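Local coordinates for protein EscN (Escherichia coli O127:H6, PDB 2OBL) that belongs to the ATP synthase alpha/beta family of P-loop NTPases and probably serves a type III secretion system, at residues A[97-103]-A[160-166]; A[70-76]-A[214-220]. The protein carries 1 engineered substitution. One frame throughout, in Å; residues are numbered along the deposited sequence.

Contact 1. Residues A[97-103]-A[160-166]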
ATOM      1  N   ALA A  97      -5.233   4.273  11.293  1.00 20.36           N
ATOM      2  CA  ALA A  97      -4.195   3.504  11.959  1.00 18.57           C
ATOM      3  C   ALA A  97      -3.723   4.281  13.175  1.00 18.30           C
ATOM      4  O   ALA A  97      -3.634   5.505  13.133  1.00 17.94           O
ATOM      5  CB  ALA A  97      -3.026   3.264  11.013  1.00 18.82           C
ATOM      6  N   ASP A  98      -3.439   3.563  14.256  1.00 17.04           N
ATOM      7  CA  ASP A  98      -2.944   4.169  15.495  1.00 16.97           C
ATOM      8  C   ASP A  98      -1.472   4.533  15.328  1.00 16.23           C
ATOM      9  O   ASP A  98      -0.989   5.536  15.860  1.00 15.96           O
ATOM     10  CB  ASP A  98      -3.064   3.168  16.645  1.00 17.79           C
ATOM     11  CG  ASP A  98      -4.498   2.812  16.973  1.00 19.29           C
ATOM     12  OD1 ASP A  98      -5.393   3.659  16.769  1.00 19.41           O
ATOM     13  OD2 ASP A  98      -4.730   1.679  17.444  1.00 19.61           O
ATOM     14  N   ILE A  99      -0.769   3.681  14.592  1.00 16.31           N
ATOM     15  CA  ILE A  99       0.674   3.786  14.395  1.00 15.42           C
ATOM     16  C   ILE A  99       1.002   3.397  12.964  1.00 15.24           C
ATOM     17  O   ILE A  99       0.475   2.415  12.456  1.00 15.92           O
ATOM     18  CB  ILE A  99       1.409   2.783  15.304  1.00 15.84           C
ATOM     19  CG1 ILE A  99       1.066   3.022  16.781  1.00 15.70           C
ATOM     20  CG2 ILE A  99       2.918   2.835  15.064  1.00 15.78           C
ATOM     21  CD1 ILE A  99       1.791   4.191  17.385  1.00 15.40           C
ATOM     22  N   ILE A 100       1.879   4.160  12.326  1.00 14.81           N
ATOM     23  CA  ILE A 100       2.348   3.828  10.986  1.00 15.68           C
ATOM     24  C   ILE A 100       3.834   3.520  11.051  1.00 16.25           C
ATOM     25  O   ILE A 100       4.622   4.303  11.585  1.00 15.86           O
ATOM     26  CB  ILE A 100       2.117   4.985   9.977  1.00 16.11           C
ATOM     27  CG1 ILE A 100       0.638   5.375   9.929  1.00 16.98           C
ATOM     28  CG2 ILE A 100       2.586   4.571   8.586  1.00 16.74           C
ATOM     29  CD1 ILE A 100       0.408   6.712   9.249  1.00 18.13           C
ATOM     30  N   VAL A 101       4.212   2.359  10.525  1.00 15.91           N
ATOM     31  CA  VAL A 101       5.609   2.033  10.390  1.00 15.18           C
ATOM     32  C   VAL A 101       5.924   2.018   8.907  1.00 15.97           C
ATOM     33  O   VAL A 101       5.381   1.205   8.161  1.00 14.70           O
ATOM     34  CB  VAL A 101       5.946   0.676  11.035  1.00 14.49           C
ATOM     35  CG1 VAL A 101       7.409   0.335  10.841  1.00 15.23           C
ATOM     36  CG2 VAL A 101       5.569   0.692  12.517  1.00 14.73           C
ATOM     37  N   LEU A 102       6.798   2.931   8.501  1.00 16.43           N
ATOM     38  CA  LEU A 102       7.188   3.092   7.109  1.00 18.21           C
ATOM     39  C   LEU A 102       8.573   2.516   6.891  1.00 18.37           C
ATOM     40  O   LEU A 102       9.475   2.702   7.720  1.00 19.87           O
ATOM     41  CB  LEU A 102       7.190   4.576   6.741  1.00 20.51           C
ATOM     42  CG  LEU A 102       5.873   5.179   6.269  1.00 22.01           C
ATOM     43  CD1 LEU A 102       5.860   6.678   6.455  1.00 23.45           C
ATOM     44  CD2 LEU A 102       5.665   4.845   4.793  1.00 22.33           C
ATOM     45  N   ALA A 103       8.727   1.779   5.798  1.00 16.81           N
ATOM     46  CA  ALA A 103      10.026   1.339   5.364  1.00 16.15           C
ATOM     47  C   ALA A 103      10.240   1.958   4.002  1.00 16.33           C
ATOM     48  O   ALA A 103       9.533   1.621   3.028  1.00 16.70           O
ATOM     49  CB  ALA A 103      10.104  -0.170   5.292  1.00 16.97           C
ATOM     50  N   LYS A 160      -2.096  -1.701  19.463  1.00 18.99           N
ATOM     51  CA  LYS A 160      -2.285  -0.681  18.436  1.00 18.19           C
ATOM     52  C   LYS A 160      -2.695  -1.309  17.112  1.00 17.56           C
ATOM     53  O   LYS A 160      -2.242  -2.395  16.765  1.00 16.81           O
ATOM     54  CB  LYS A 160      -0.994   0.121  18.222  1.00 18.19           C
ATOM     55  CG  LYS A 160      -0.419   0.751  19.493  1.00 18.72           C
ATOM     56  CD  LYS A 160      -1.354   1.796  20.074  1.00 20.02           C
ATOM     57  CE  LYS A 160      -0.728   2.479  21.286  1.00 20.22           C
ATOM     58  NZ  LYS A 160      -1.693   3.426  21.918  1.00 20.79           N
ATOM     59  N   ASN A 161      -3.571  -0.631  16.383  1.00 17.18           N
ATOM     60  CA  ASN A 161      -3.815  -1.014  15.010  1.00 17.64           C
ATOM     61  C   ASN A 161      -2.765  -0.349  14.154  1.00 16.58           C
ATOM     62  O   ASN A 161      -2.774   0.875  13.975  1.00 16.28           O
ATOM     63  CB  ASN A 161      -5.225  -0.656  14.561  1.00 20.25           C
ATOM     64  CG  ASN A 161      -6.244  -1.700  14.984  1.00 22.40           C
ATOM     65  OD1 ASN A 161      -5.896  -2.856  15.269  1.00 23.18           O
ATOM     66  ND2 ASN A 161      -7.512  -1.303  15.028  1.00 24.28           N
ATOM     67  N   VAL A 162      -1.844  -1.169  13.656  1.00 14.91           N
ATOM     68  CA  VAL A 162      -0.655  -0.683  12.970  1.00 13.70           C
ATOM     69  C   VAL A 162      -0.813  -0.756  11.447  1.00 12.40           C
ATOM     70  O   VAL A 162      -1.351  -1.719  10.917  1.00 13.69           O
ATOM     71  CB  VAL A 162       0.578  -1.501  13.386  1.00 13.71           C
ATOM     72  CG1 VAL A 162       1.839  -0.988  12.686  1.00 14.87           C
ATOM     73  CG2 VAL A 162       0.751  -1.480  14.918  1.00 13.41           C
ATOM     74  N   LEU A 163      -0.363   0.280  10.759  1.00 12.45           N
ATOM     75  CA  LEU A 163      -0.204   0.217   9.303  1.00 13.26           C
ATOM     76  C   LEU A 163       1.278   0.100   8.991  1.00 13.28           C
ATOM     77  O   LEU A 163       2.057   1.004   9.300  1.00 13.73           O
ATOM     78  CB  LEU A 163      -0.785   1.461   8.625  1.00 13.43           C
ATOM     79  CG  LEU A 163      -0.487   1.599   7.127  1.00 14.52           C
ATOM     80  CD1 LEU A 163      -1.011   0.397   6.356  1.00 14.32           C
ATOM     81  CD2 LEU A 163      -1.033   2.909   6.533  1.00 15.00           C
ATOM     82  N   LEU A 164       1.667  -1.028   8.404  1.00 13.01           N
ATOM     83  CA  LEU A 164       3.035  -1.212   7.922  1.00 12.82           C
ATOM     84  C   LEU A 164       3.044  -0.866   6.438  1.00 13.38           C
ATOM     85  O   LEU A 164       2.286  -1.440   5.656  1.00 12.60           O
ATOM     86  CB  LEU A 164       3.469  -2.664   8.107  1.00 13.69           C
ATOM     87  CG  LEU A 164       4.811  -3.076   7.481  1.00 13.46           C
ATOM     88  CD1 LEU A 164       5.980  -2.290   8.120  1.00 14.77           C
ATOM     89  CD2 LEU A 164       5.002  -4.580   7.669  1.00 13.75           C
ATOM     90  N   MET A 165       3.886   0.081   6.046  1.00 13.82           N
ATOM     91  CA  MET A 165       3.904   0.499   4.655  1.00 14.98           C
ATOM     92  C   MET A 165       5.328   0.411   4.122  1.00 14.89           C
ATOM     93  O   MET A 165       6.219   1.130   4.581  1.00 14.91           O
ATOM     94  CB  MET A 165       3.337   1.922   4.496  1.00 15.37           C
ATOM     95  CG  MET A 165       3.453   2.458   3.068  1.00 17.31           C
ATOM     96  SD  MET A 165       2.798   4.138   2.789  1.00 19.21           S
ATOM     97  CE  MET A 165       1.040   3.895   2.953  1.00 19.49           C
ATOM     98  N   MET A 166       5.538  -0.485   3.170  1.00 14.22           N
ATOM     99  CA  MET A 166       6.876  -0.768   2.688  1.00 16.07           C
ATOM    100  C   MET A 166       7.011  -0.318   1.242  1.00 15.16           C
ATOM    101  O   MET A 166       6.391  -0.888   0.350  1.00 13.45           O
ATOM    102  CB  MET A 166       7.181  -2.257   2.803  1.00 17.24           C
ATOM    103  CG  MET A 166       8.570  -2.581   2.263  1.00 18.89           C
ATOM    104  SD  MET A 166       9.010  -4.318   2.366  1.00 23.33           S
ATOM    105  CE  MET A 166       8.515  -4.669   4.032  1.00 21.56           C
TER

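Contact 2. Residues A[70-76]-A[214-220]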
ATOM      1  N   ILE A  70      -8.891  -4.874   8.014  1.00 14.04           N
ATOM      2  CA  ILE A  70      -7.882  -4.901   9.078  1.00 13.55           C
ATOM      3  C   ILE A  70      -7.122  -6.224   9.045  1.00 13.42           C
ATOM      4  O   ILE A  70      -7.728  -7.311   9.130  1.00 13.08           O
ATOM      5  CB  ILE A  70      -8.499  -4.654  10.466  1.00 13.61           C
ATOM      6  CG1 ILE A  70      -9.164  -3.271  10.516  1.00 14.18           C
ATOM      7  CG2 ILE A  70      -7.451  -4.765  11.551  1.00 14.31           C
ATOM      8  CD1 ILE A  70      -9.798  -2.942  11.880  1.00 14.44           C
ATOM      9  N   GLY A  71      -5.804  -6.120   8.887  1.00 12.47           N
ATOM     10  CA  GLY A  71      -4.907  -7.276   8.830  1.00 12.03           C
ATOM     11  C   GLY A  71      -4.629  -7.787   7.418  1.00 11.74           C
ATOM     12  O   GLY A  71      -3.956  -8.789   7.236  1.00 11.97           O
ATOM     13  N   GLN A  72      -5.165  -7.095   6.416  1.00 11.91           N
ATOM     14  CA  GLN A  72      -4.929  -7.436   5.021  1.00 12.87           C
ATOM     15  C   GLN A  72      -3.485  -7.158   4.631  1.00 12.97           C
ATOM     16  O   GLN A  72      -2.853  -6.255   5.192  1.00 12.62           O
ATOM     17  CB  GLN A  72      -5.842  -6.587   4.139  1.00 13.72           C
ATOM     18  CG  GLN A  72      -6.076  -7.123   2.759  1.00 15.57           C
ATOM     19  CD  GLN A  72      -6.962  -6.219   1.937  1.00 15.53           C
ATOM     20  OE1 GLN A  72      -7.304  -5.118   2.370  1.00 14.66           O
ATOM     21  NE2 GLN A  72      -7.306  -6.653   0.726  1.00 16.67           N
ATOM     22  N   ARG A  73      -2.978  -7.956   3.684  1.00 12.57           N
ATOM     23  CA  ARG A  73      -1.752  -7.640   2.944  1.00 12.17           C
ATOM     24  C   ARG A  73      -2.141  -7.112   1.569  1.00 12.29           C
ATOM     25  O   ARG A  73      -2.820  -7.804   0.802  1.00 11.95           O
ATOM     26  CB  ARG A  73      -0.853  -8.869   2.791  1.00 13.28           C
ATOM     27  CG  ARG A  73      -0.162  -9.320   4.091  1.00 15.64           C
ATOM     28  CD  ARG A  73      -1.078 -10.173   4.929  1.00 18.27           C
ATOM     29  NE  ARG A  73      -1.712 -11.195   4.094  1.00 20.23           N
ATOM     30  CZ  ARG A  73      -1.177 -12.381   3.815  1.00 21.35           C
ATOM     31  NH1 ARG A  73      -0.008 -12.735   4.345  1.00 21.76           N
ATOM     32  NH2 ARG A  73      -1.827 -13.226   3.026  1.00 22.42           N
ATOM     33  N   ILE A  74      -1.737  -5.879   1.274  1.00 11.54           N
ATOM     34  CA  ILE A  74      -2.190  -5.172   0.074  1.00 12.02           C
ATOM     35  C   ILE A  74      -0.989  -4.751  -0.740  1.00 11.99           C
ATOM     36  O   ILE A  74      -0.017  -4.257  -0.181  1.00 12.10           O
ATOM     37  CB  ILE A  74      -2.939  -3.876   0.491  1.00 13.06           C
ATOM     38  CG1 ILE A  74      -4.099  -4.201   1.441  1.00 14.18           C
ATOM     39  CG2 ILE A  74      -3.380  -3.068  -0.735  1.00 14.47           C
ATOM     40  CD1 ILE A  74      -4.352  -3.111   2.479  1.00 14.85           C
ATOM     41  N   GLY A  75      -1.034  -4.947  -2.053  1.00 11.60           N
ATOM     42  CA  GLY A  75       0.054  -4.471  -2.903  1.00 12.41           C
ATOM     43  C   GLY A  75      -0.383  -3.245  -3.690  1.00 12.03           C
ATOM     44  O   GLY A  75      -1.534  -3.160  -4.122  1.00 13.42           O
ATOM     45  N   ILE A  76       0.523  -2.293  -3.881  1.00 10.96           N
ATOM     46  CA  ILE A  76       0.270  -1.200  -4.815  1.00 11.34           C
ATOM     47  C   ILE A  76       1.339  -1.316  -5.902  1.00 10.45           C
ATOM     48  O   ILE A  76       2.531  -1.260  -5.603  1.00 10.20           O
ATOM     49  CB  ILE A  76       0.372   0.186  -4.142  1.00 11.44           C
ATOM     50  CG1 ILE A  76      -0.719   0.339  -3.067  1.00 11.67           C
ATOM     51  CG2 ILE A  76       0.290   1.302  -5.216  1.00 12.82           C
ATOM     52  CD1 ILE A  76      -0.653   1.667  -2.282  1.00 12.10           C
ATOM     53  N   SER A 214      -3.337  -5.041  15.512  1.00 14.89           N
ATOM     54  CA  SER A 214      -3.269  -5.686  14.222  1.00 13.42           C
ATOM     55  C   SER A 214      -2.168  -5.031  13.420  1.00 12.25           C
ATOM     56  O   SER A 214      -1.693  -3.944  13.772  1.00 11.46           O
ATOM     57  CB  SER A 214      -4.580  -5.489  13.470  1.00 13.75           C
ATOM     58  OG  SER A 214      -4.841  -4.107  13.308  1.00 14.31           O
ATOM     59  N   ILE A 215      -1.769  -5.703  12.345  1.00 11.62           N
ATOM     60  CA  ILE A 215      -0.885  -5.115  11.350  1.00 10.29           C
ATOM     61  C   ILE A 215      -1.551  -5.310  10.002  1.00 11.16           C
ATOM     62  O   ILE A 215      -1.788  -6.446   9.556  1.00 11.91           O
ATOM     63  CB  ILE A 215       0.510  -5.790  11.305  1.00 10.21           C
ATOM     64  CG1 ILE A 215       1.228  -5.674  12.657  1.00 10.45           C
ATOM     65  CG2 ILE A 215       1.355  -5.207  10.179  1.00  9.29           C
ATOM     66  CD1 ILE A 215       2.556  -6.387  12.669  1.00  9.93           C
ATOM     67  N   THR A 216      -1.875  -4.191   9.379  1.00  9.96           N
ATOM     68  CA  THR A 216      -2.346  -4.171   8.009  1.00 10.65           C
ATOM     69  C   THR A 216      -1.167  -3.648   7.241  1.00 10.78           C
ATOM     70  O   THR A 216      -0.536  -2.658   7.659  1.00 11.19           O
ATOM     71  CB  THR A 216      -3.540  -3.214   7.853  1.00 11.06           C
ATOM     72  OG1 THR A 216      -4.556  -3.578   8.790  1.00 11.21           O
ATOM     73  CG2 THR A 216      -4.102  -3.270   6.432  1.00 10.73           C
ATOM     74  N   ALA A 217      -0.833  -4.303   6.134  1.00  9.85           N
ATOM     75  CA  ALA A 217       0.411  -3.978   5.473  1.00 10.06           C
ATOM     76  C   ALA A 217       0.180  -3.626   4.016  1.00 10.67           C
ATOM     77  O   ALA A 217      -0.620  -4.265   3.346  1.00 12.34           O
ATOM     78  CB  ALA A 217       1.392  -5.130   5.604  1.00  8.02           C
ATOM     79  N   ILE A 218       0.881  -2.598   3.554  1.00 10.75           N
ATOM     80  CA  ILE A 218       0.861  -2.215   2.152  1.00 10.57           C
ATOM     81  C   ILE A 218       2.275  -2.324   1.630  1.00 11.45           C
ATOM     82  O   ILE A 218       3.188  -1.707   2.186  1.00 11.51           O
ATOM     83  CB  ILE A 218       0.386  -0.773   2.010  1.00 11.00           C
ATOM     84  CG1 ILE A 218      -1.102  -0.668   2.349  1.00 11.50           C
ATOM     85  CG2 ILE A 218       0.653  -0.238   0.616  1.00 10.56           C
ATOM     86  CD1 ILE A 218      -1.583   0.803   2.440  1.00 11.53           C
ATOM     87  N   TYR A 219       2.443  -3.101   0.560  1.00 10.79           N
ATOM     88  CA  TYR A 219       3.749  -3.325  -0.074  1.00 11.22           C
ATOM     89  C   TYR A 219       3.726  -2.757  -1.481  1.00 10.88           C
ATOM     90  O   TYR A 219       2.841  -3.108  -2.273  1.00 11.73           O
ATOM     91  CB  TYR A 219       4.040  -4.833  -0.145  1.00 12.57           C
ATOM     92  CG  TYR A 219       3.989  -5.521   1.192  1.00 13.33           C
ATOM     93  CD1 TYR A 219       5.117  -5.563   2.011  1.00 13.33           C
ATOM     94  CD2 TYR A 219       2.805  -6.114   1.651  1.00 13.59           C
ATOM     95  CE1 TYR A 219       5.081  -6.182   3.250  1.00 12.75           C
ATOM     96  CE2 TYR A 219       2.751  -6.733   2.899  1.00 13.38           C
ATOM     97  CZ  TYR A 219       3.897  -6.769   3.686  1.00 13.00           C
ATOM     98  OH  TYR A 219       3.846  -7.374   4.905  1.00 12.87           O
ATOM     99  N   THR A 220       4.671  -1.892  -1.817  1.00 10.48           N
ATOM    100  CA  THR A 220       4.688  -1.395  -3.210  1.00  9.29           C
ATOM    101  C   THR A 220       5.592  -2.233  -4.099  1.00 10.65           C
ATOM    102  O   THR A 220       6.627  -2.743  -3.670  1.00 11.51           O
ATOM    103  CB  THR A 220       5.074   0.079  -3.338  1.00 10.93           C
ATOM    104  OG1 THR A 220       6.452   0.247  -3.003  1.00 10.49           O
ATOM    105  CG2 THR A 220       4.201   0.951  -2.424  1.00 11.15           C
TER

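Contact 1. Residues A[97-103]-A[160-166]
Asp-98 grips the backbone of Asn-161 twice where these two parallel strands begin. Its N donates to Asn-161 O over 2.8 Å, and its carboxylate OD2 accepts from Asn-161 N over 2.8 Å, nearly straight at 172° but from above the carboxylate plane. With CG beside the backbone N (chi1 -65°), Asp-98 is short enough to reach from the loop to Asn-161 N, and its side chain joins the pairing just before the regular backbone bonds start. Lys-160 NZ, 5.7 Å from Asp-98 OD2, is too far to bond.

Regular parallel pairing follows. Leu-163 lies between Ile-99 and Val-101, giving its N to Ile-99 O and taking Val-101 N on its O; Met-165 does the same between Val-101 and Ala-103.

Apolar contacts lie on both faces. Leu-102 and Met-165 lie side by side, pointing the same way, with Leu-102 CD2 3.6 Å from Met-165 SD; the bend at chi3 then carries the CE methyl off. Nearby, Ala-97 CB meets Leu-163 CB at 3.7 Å. On the opposite face Leu-164 CD1 lies 4.0 Å from Val-101 CG1, and Lys-160 CG 3.8 Å from Ile-99 CG1. Leu-164 CD1 also rests on a carbonyl, 3.5 Å from Val-101 O. Beta-branched Ile-99 and Val-101 suit an extended strand; unbranched Met-165 and the leucines can bend to meet neighbouring strands and helices.

Helix 84-94 covers the face of Ile-100 and Met-165, and helix 138-156 that of Val-162, Leu-164 and Met-166; strands 127-132 and 214-222 pair along the two outer edges.

Contact 2. Residues A[70-76]-A[214-220]
Thr-216 meets Gly-71 and Gln-72 where the parallel pair opens, and each branch of its side chain has a different task. CB stands 3.8 Å from Gly-71 N. From there OG1 accepts that same N-H over 2.8 Å, almost straight at 174°. With OG1 beside the backbone N (chi1 -55°), CG2 takes the place anti to that N and lies 3.5 Å from Gln-72 O and 4.0 Å from Ile-74 CD1. A beta-branched threonine therefore supplies both a polar hook for the turn and a methyl for the core.

Gly-71 suits the turn because its positive phi (93°) would press a CB against the preceding carbonyl; its CA also approaches Ile-215 O. Beyond it, Ala-217 joins Gln-72 O and Ile-74 N, and Tyr-219 joins Ile-74 O and Ile-76 N, by backbone hydrogen bonds. Ile-76 CD1 packs on Ile-218 CG2 at 3.7 Å. On the other face Arg-73 CG touches the edge of the Tyr-219 ring, 4.1 Å from CE2, while its guanidinium turns away to a salt bridge with Asp-241.

Ser-214 OG is hydrogen-bonded to Asn-161 OD1, and Thr-220 OG1 to Asp-167 OD1 at the end of strand 161-167. Such a buried parallel pair, whose strand 73-78 runs into a probable Walker A loop and helix 84-94, is typical of the P-loop NTPase core.

Both contacts belong to one central, mostly parallel sheet, their centres about 9 Å apart. Across it the strands run 73-78, 214-222, 161-167, 99-105, whereas along the chain they come as 73-78, 99-105, 161-167, 214-222, so both strands of contact 1 come between the two strands of contact 2 along the chain. Strands 161-167 and 214-222 are direct neighbours and join the contacts: Leu-164 O and Ile-218 N probably share a backbone hydrogen bond, and Leu-163 CD1 packs against Thr-216 O. Helix 84-94 lies against side chains of both. This strand order, out of step with the sequence, is that of the RecA-like P-loop core of the family.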